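Actinorhodin polyketide putative beta-ketoacyl synthase 2 (Streptomyces coelicolor A3, PDB 1TQY) acts as the chain length factor of actinorhodin polyketide synthesis, a ketosynthase-family protein that probably works in building the polyketide chain. Local coordinates at residues B[28-33]-B[361-366]; B[108-113]-B[162-167]; B[10-15]-B[259-264]. All coordinates share one frame; numbering follows the deposited sequence.

Contact 1 (B[28-33]-B[361-366])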
# COMPACT_ATOMS: atom_id res chain seq x y z
N PRO B 28 26.91 -5.46 12.60
CA PRO B 28 26.59 -6.71 13.29
C PRO B 28 25.92 -7.71 12.35
O PRO B 28 26.22 -8.90 12.36
CB PRO B 28 25.66 -6.27 14.41
CG PRO B 28 26.03 -4.85 14.64
CD PRO B 28 26.24 -4.32 13.26
N TYR B 29 25.01 -7.21 11.53
CA TYR B 29 24.30 -8.05 10.58
C TYR B 29 25.25 -8.71 9.58
O TYR B 29 25.29 -9.93 9.45
CB TYR B 29 23.25 -7.24 9.84
CG TYR B 29 22.62 -7.98 8.69
CD1 TYR B 29 21.74 -9.03 8.92
CD2 TYR B 29 22.93 -7.65 7.38
CE1 TYR B 29 21.18 -9.73 7.86
CE2 TYR B 29 22.37 -8.35 6.32
CZ TYR B 29 21.50 -9.39 6.57
OH TYR B 29 20.95 -10.06 5.51
N TRP B 30 26.01 -7.89 8.86
CA TRP B 30 26.96 -8.39 7.86
C TRP B 30 27.94 -9.38 8.47
O TRP B 30 28.37 -10.34 7.82
CB TRP B 30 27.73 -7.23 7.25
CG TRP B 30 28.66 -7.64 6.18
CD1 TRP B 30 30.01 -7.46 6.15
CD2 TRP B 30 28.32 -8.24 4.92
NE1 TRP B 30 30.53 -7.89 4.96
CE2 TRP B 30 29.52 -8.38 4.18
CE3 TRP B 30 27.12 -8.68 4.35
CZ2 TRP B 30 29.55 -8.93 2.90
CZ3 TRP B 30 27.15 -9.22 3.07
CH2 TRP B 30 28.36 -9.34 2.36
N SER B 31 28.30 -9.14 9.73
CA SER B 31 29.22 -10.03 10.40
C SER B 31 28.60 -11.40 10.63
O SER B 31 29.24 -12.43 10.41
CB SER B 31 29.65 -9.44 11.74
OG SER B 31 30.29 -10.44 12.52
N ALA B 32 27.34 -11.42 11.05
CA ALA B 32 26.63 -12.67 11.31
C ALA B 32 26.37 -13.46 10.03
O ALA B 32 26.47 -14.69 10.00
CB ALA B 32 25.31 -12.39 12.02
N VAL B 33 26.05 -12.74 8.96
CA VAL B 33 25.78 -13.35 7.66
C VAL B 33 26.98 -14.08 7.09
O VAL B 33 26.87 -15.22 6.64
CB VAL B 33 25.34 -12.30 6.65
CG1 VAL B 33 25.23 -12.92 5.27
CG2 VAL B 33 24.01 -11.72 7.08
N VAL B 361 32.57 -10.49 -2.11
CA VAL B 361 32.26 -11.85 -1.69
C VAL B 361 30.75 -12.10 -1.66
O VAL B 361 29.97 -11.20 -1.34
CB VAL B 361 32.82 -12.17 -0.29
CG1 VAL B 361 34.34 -12.07 -0.30
CG2 VAL B 361 32.23 -11.20 0.74
N ILE B 362 30.35 -13.33 -1.99
CA ILE B 362 28.93 -13.68 -1.97
C ILE B 362 28.52 -14.22 -0.60
O ILE B 362 29.03 -15.25 -0.15
CB ILE B 362 28.59 -14.76 -3.04
CG1 ILE B 362 28.93 -14.23 -4.44
CG2 ILE B 362 27.11 -15.13 -2.95
CD1 ILE B 362 28.75 -15.23 -5.57
N ALA B 363 27.59 -13.52 0.05
CA ALA B 363 27.08 -13.92 1.36
C ALA B 363 26.58 -15.36 1.21
O ALA B 363 25.84 -15.66 0.28
CB ALA B 363 25.94 -13.01 1.77
N PRO B 364 26.98 -16.26 2.11
CA PRO B 364 26.56 -17.67 2.03
C PRO B 364 25.17 -18.00 2.56
O PRO B 364 24.49 -17.15 3.15
CB PRO B 364 27.64 -18.37 2.84
CG PRO B 364 27.87 -17.40 3.97
CD PRO B 364 27.91 -16.06 3.23
N THR B 365 24.74 -19.24 2.33
CA THR B 365 23.44 -19.70 2.80
C THR B 365 23.71 -20.63 3.98
O THR B 365 24.55 -21.53 3.88
CB THR B 365 22.69 -20.50 1.72
OG1 THR B 365 22.61 -19.71 0.52
CG2 THR B 365 21.28 -20.84 2.20
N ALA B 366 23.00 -20.41 5.08
CA ALA B 366 23.15 -21.21 6.29
C ALA B 366 22.12 -22.34 6.38
O ALA B 366 21.05 -22.26 5.78
CB ALA B 366 23.01 -20.31 7.52
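Trp30 carries its CG anti to the backbone N (chi1 -177°), with chi2 of -121° setting the turn of the indole, and Val33, three residues further along the same helix, holds CG1 anti to its own N (chi1 173°). Indole and methyl both meet 361-366, a loop segment without regular structure. Only the benzo half of the indole takes part. Trp30 CZ2 lies 4.1 Å from CG2 of Val361, while Trp30 CZ3 is 4.2 Å from CB of Ala363. Both methyls approach the ring plane at a slant, and the side chains of Trp30 and Val361 cross obliquely. The tighter touch is Val33 CG1 on Ala363 CB, at 3.6 Å. Alanine suits this position because its single methyl serves the indole and the valine at once, with no longer branch to hold the helix off. Pro364 comes next: its CG is 3.6 Å from the carbonyl O of Val33, a van der Waals contact of a ring methylene with a polar atom. No hydrogen bond joins the two segments, as befits a seam made by apolar groups. Within the helix, the other methyl of Val33, CG2, rests 3.4 Å above the plane of the Tyr29 ring, toward its rim, so the two methyls serve different neighbours. Helix 345-359 packs beside both partners: Trp30 leans on Met355 and Ser356, Ala363 on Thr352, and Tyr29 OH hydrogen-bonds Thr352 OG1. A hydrogen bond between Ala363 O and Thr332 OG1 ties the loop to strand 330-332, whereas Tyr29 reaches Val18 and Ala20 of strand 11-20, placing helix 26-34 between sheet and loop.

Contact 2 (B[108-113]-B[162-167]); sequences VVTANA and SSALVA
Ser162 lies beside Val108 where strands 106-111 and 163-166 run parallel in the core of the thiolase fold shared by ketosynthases. Ser162 CB lies against Val108 O, 2.9 Å away, and with OG anti to the carbonyl carbon, beside the backbone N (chi1 -66°), that OG accepts the N-H of Val108 at 2.8 Å in a bent bond (139°). OG also hydrogen-bonds Gly160 O; by accepting from Val108 N it stands in for a backbone carbonyl at this end. Beyond it the bonding is the regular parallel kind: Val108 O takes Ser163 N, Ser163 O takes Thr110 N, Thr110 O takes Leu165 N, and Leu165 O takes Asn112 N at 2.9 Å. Ser163 O also has Thr149 OG1 as a partner, and Thr149 bonds Thr110 OG1 as well. Val109, Ala111, Ser163 and Leu165 face helix 171-185, with His178 against three of them. On the far edge, Leu165 and Val166 pair antiparallel with a strand of a neighbouring subunit, carrying the sheet across the dimer. Ketosynthases bear their active-site cysteine just after the strand equivalent to 163-166; chain length factors have glutamine there. Asn112 holds its turn through OD1, bonded to Gly115 N. Its carbonyl O, buried and without a polar partner in the model, instead faces Val166, whose CG2 approaches to 3.1 Å.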
# COMPACT_ATOMS: atom_id res chain seq x y z
N VAL B 108 9.23 9.37 0.57
CA VAL B 108 9.28 8.17 1.39
C VAL B 108 8.36 7.09 0.82
O VAL B 108 7.14 7.29 0.72
CB VAL B 108 8.88 8.47 2.86
CG1 VAL B 108 8.90 7.18 3.68
CG2 VAL B 108 9.87 9.46 3.48
N VAL B 109 8.94 5.96 0.44
CA VAL B 109 8.19 4.84 -0.11
C VAL B 109 8.51 3.56 0.65
O VAL B 109 9.63 3.06 0.58
CB VAL B 109 8.51 4.62 -1.59
CG1 VAL B 109 7.59 3.53 -2.15
CG2 VAL B 109 8.35 5.91 -2.36
N THR B 110 7.52 3.03 1.37
CA THR B 110 7.71 1.81 2.14
C THR B 110 6.70 0.75 1.79
O THR B 110 5.67 1.04 1.19
CB THR B 110 7.54 2.04 3.65
OG1 THR B 110 6.20 2.50 3.90
CG2 THR B 110 8.56 3.04 4.18
N ALA B 111 7.00 -0.49 2.17
CA ALA B 111 6.05 -1.57 1.97
C ALA B 111 5.69 -2.01 3.40
O ALA B 111 6.51 -1.89 4.31
CB ALA B 111 6.69 -2.72 1.21
N ASN B 112 4.47 -2.48 3.60
CA ASN B 112 4.04 -2.92 4.93
C ASN B 112 3.11 -4.11 4.73
O ASN B 112 2.14 -4.03 3.98
CB ASN B 112 3.31 -1.80 5.67
CG ASN B 112 3.39 -1.94 7.17
OD1 ASN B 112 3.30 -3.05 7.70
ND2 ASN B 112 3.55 -0.81 7.86
N ALA B 113 3.38 -5.22 5.40
CA ALA B 113 2.54 -6.40 5.22
C ALA B 113 1.49 -6.63 6.31
O ALA B 113 0.33 -6.91 6.02
CB ALA B 113 3.42 -7.63 5.08
N SER B 162 5.25 10.48 -1.71
CA SER B 162 5.48 9.32 -0.86
C SER B 162 4.36 8.30 -1.00
O SER B 162 3.26 8.64 -1.46
CB SER B 162 5.58 9.75 0.60
OG SER B 162 6.72 10.57 0.83
N SER B 163 4.61 7.06 -0.59
CA SER B 163 3.59 6.01 -0.67
C SER B 163 3.87 4.83 0.24
O SER B 163 4.93 4.73 0.87
CB SER B 163 3.45 5.52 -2.11
OG SER B 163 2.20 4.88 -2.31
N ALA B 164 2.89 3.94 0.32
CA ALA B 164 2.98 2.71 1.11
C ALA B 164 2.28 1.66 0.25
O ALA B 164 1.19 1.90 -0.26
CB ALA B 164 2.27 2.86 2.45
N LEU B 165 2.93 0.52 0.11
CA LEU B 165 2.43 -0.57 -0.72
C LEU B 165 2.29 -1.82 0.12
O LEU B 165 2.96 -1.96 1.14
CB LEU B 165 3.43 -0.84 -1.85
CG LEU B 165 3.82 0.33 -2.75
CD1 LEU B 165 4.82 -0.12 -3.81
CD2 LEU B 165 2.58 0.90 -3.40
N VAL B 166 1.40 -2.72 -0.30
CA VAL B 166 1.22 -3.99 0.39
C VAL B 166 1.17 -5.09 -0.68
O VAL B 166 0.33 -5.05 -1.58
CB VAL B 166 -0.11 -4.04 1.21
CG1 VAL B 166 -0.21 -5.41 1.91
CG2 VAL B 166 -0.14 -2.93 2.26
N ALA B 167 2.08 -6.05 -0.57
CA ALA B 167 2.18 -7.18 -1.51
C ALA B 167 2.98 -8.28 -0.82
O ALA B 167 3.92 -8.86 -1.38
CB ALA B 167 2.89 -6.74 -2.79

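Contact 3 (B[10-15]-B[259-264]); sequences SVLITG and YGELAG
Tyr259 N gives a nearly straight bond of 2.7 Å (174°) to Ile13 O, the first of three backbone bonds between the antiparallel segments 10-15 and 259-264. Ile13 N donates to Gly260 O, and Leu262 N reaches Val11 O at 2.9 Å, also close to linear (168°). Between the last two bonds Leu12 and Glu261 form a non-hydrogen-bonded pair on one face, where Leu12 CD2 lies 3.9 Å from Glu261 CB. The tyrosine ring turns its edge to the opposing backbone: CD2 of Tyr259 is 3.4 Å from Ile13 O, and CE2 of Tyr259 is 3.5 Å from Thr14 O, both oxygens near the ring plane, where aromatic C-H groups carry slight positive charge. Glu261 is extended, with CG anti to the backbone N (chi1 177°), and its methylene CG rests 3.5 Å from Val11 O. Its OE2 accepts a hydrogen bond from a water that accepts one from Val11 N and donates another to Leu262 O, a bridge suited to the more open end of the strands near Ser10. Further out, Tyr259 OH is held by Asp93, and its ring packs on Leu354, Met355 and Arg358 of helix 345-359. The branched Val11, Ile13 and Leu262 share Leu244 of strand 238-246 as a hydrophobic neighbour. Ala263 and Gly264 together face Val407 in a classic beta bulge. Strand 11-20 thus lies between 238-246 and 260-269, and 260-269 pairs in turn with 402-410, joining the N-terminal and C-terminal halves of the thiolase fold.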
# COMPACT_ATOMS: atom_id res chain seq x y z
N SER B 10 20.09 7.62 -13.32
CA SER B 10 20.81 6.61 -12.48
C SER B 10 20.48 6.78 -11.00
O SER B 10 20.73 7.83 -10.42
CB SER B 10 22.32 6.75 -12.70
OG SER B 10 23.03 5.75 -11.99
N VAL B 11 19.93 5.73 -10.39
CA VAL B 11 19.56 5.77 -8.97
C VAL B 11 20.55 4.99 -8.12
O VAL B 11 20.75 3.80 -8.33
CB VAL B 11 18.15 5.18 -8.74
CG1 VAL B 11 17.80 5.22 -7.25
CG2 VAL B 11 17.13 5.96 -9.55
N LEU B 12 21.16 5.66 -7.14
CA LEU B 12 22.13 5.00 -6.29
C LEU B 12 21.61 4.76 -4.87
O LEU B 12 20.69 5.42 -4.42
CB LEU B 12 23.41 5.84 -6.22
CG LEU B 12 24.00 6.30 -7.55
CD1 LEU B 12 25.14 7.27 -7.29
CD2 LEU B 12 24.50 5.10 -8.35
N ILE B 13 22.21 3.78 -4.20
CA ILE B 13 21.89 3.44 -2.82
C ILE B 13 23.05 4.07 -2.05
O ILE B 13 24.17 3.55 -2.08
CB ILE B 13 21.94 1.91 -2.56
CG1 ILE B 13 21.20 1.14 -3.66
CG2 ILE B 13 21.38 1.59 -1.17
CD1 ILE B 13 19.72 1.31 -3.66
N THR B 14 22.79 5.19 -1.38
CA THR B 14 23.84 5.88 -0.65
C THR B 14 23.90 5.58 0.84
O THR B 14 24.94 5.74 1.47
CB THR B 14 23.71 7.41 -0.81
OG1 THR B 14 22.37 7.80 -0.48
CG2 THR B 14 24.00 7.82 -2.25
N GLY B 15 22.78 5.15 1.40
CA GLY B 15 22.76 4.84 2.82
C GLY B 15 21.84 3.68 3.15
O GLY B 15 20.77 3.54 2.58
N TYR B 259 26.66 2.48 -2.30
CA TYR B 259 26.72 1.02 -2.21
C TYR B 259 26.58 0.38 -3.58
O TYR B 259 27.14 -0.68 -3.85
CB TYR B 259 25.62 0.51 -1.29
CG TYR B 259 25.85 0.83 0.17
CD1 TYR B 259 26.42 -0.12 1.02
CD2 TYR B 259 25.49 2.06 0.71
CE1 TYR B 259 26.63 0.17 2.37
CE2 TYR B 259 25.70 2.35 2.06
CZ TYR B 259 26.27 1.40 2.88
OH TYR B 259 26.47 1.66 4.21
N GLY B 260 25.80 1.01 -4.45
CA GLY B 260 25.60 0.47 -5.77
C GLY B 260 24.48 1.20 -6.46
O GLY B 260 23.94 2.19 -5.95
N GLU B 261 24.12 0.70 -7.64
CA GLU B 261 23.06 1.29 -8.45
C GLU B 261 21.90 0.32 -8.56
O GLU B 261 22.09 -0.89 -8.65
CB GLU B 261 23.59 1.59 -9.86
CG GLU B 261 22.55 2.13 -10.82
CD GLU B 261 22.99 2.05 -12.28
OE1 GLU B 261 24.22 2.01 -12.53
OE2 GLU B 261 22.11 2.05 -13.17
N LEU B 262 20.69 0.86 -8.54
CA LEU B 262 19.50 0.04 -8.70
C LEU B 262 19.28 0.12 -10.21
O LEU B 262 18.63 1.05 -10.69
CB LEU B 262 18.33 0.66 -7.95
CG LEU B 262 17.24 -0.29 -7.47
CD1 LEU B 262 15.95 0.50 -7.22
CD2 LEU B 262 16.98 -1.38 -8.48
N ALA B 263 19.82 -0.84 -10.95
CA ALA B 263 19.74 -0.84 -12.41
C ALA B 263 18.38 -1.07 -13.03
O ALA B 263 17.98 -0.35 -13.95
CB ALA B 263 20.74 -1.85 -12.96
N GLY B 264 17.66 -2.09 -12.56
CA GLY B 264 16.35 -2.38 -13.11
C GLY B 264 15.42 -3.00 -12.09
O GLY B 264 15.87 -3.54 -11.07
O HOH W 1 19.66 3.38 -12.19

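How the contacts relate
All three contacts are buried, contact 2 completely; contact 1 includes the partly exposed Trp30 and Val361, and contact 3 reaches an exposed serine and a bridging water at one end. Contacts 2 and 3 are backbone-bonded strand pairs, one parallel and one antiparallel; contact 1 relies on apolar side chains between a helix and a loop. Contacts 1 and 2 lie on opposite sides of the chain's centre, their centres about 27 Å apart. Contacts 1 and 3 are closer, about 9 Å between nearest atoms, and share helix 345-359, with Met355 touching both Trp30 and Tyr259. Only contact 2 meets the neighbouring subunit, into which strand 163-166 continues its sheet, while the other two join parts of one chain.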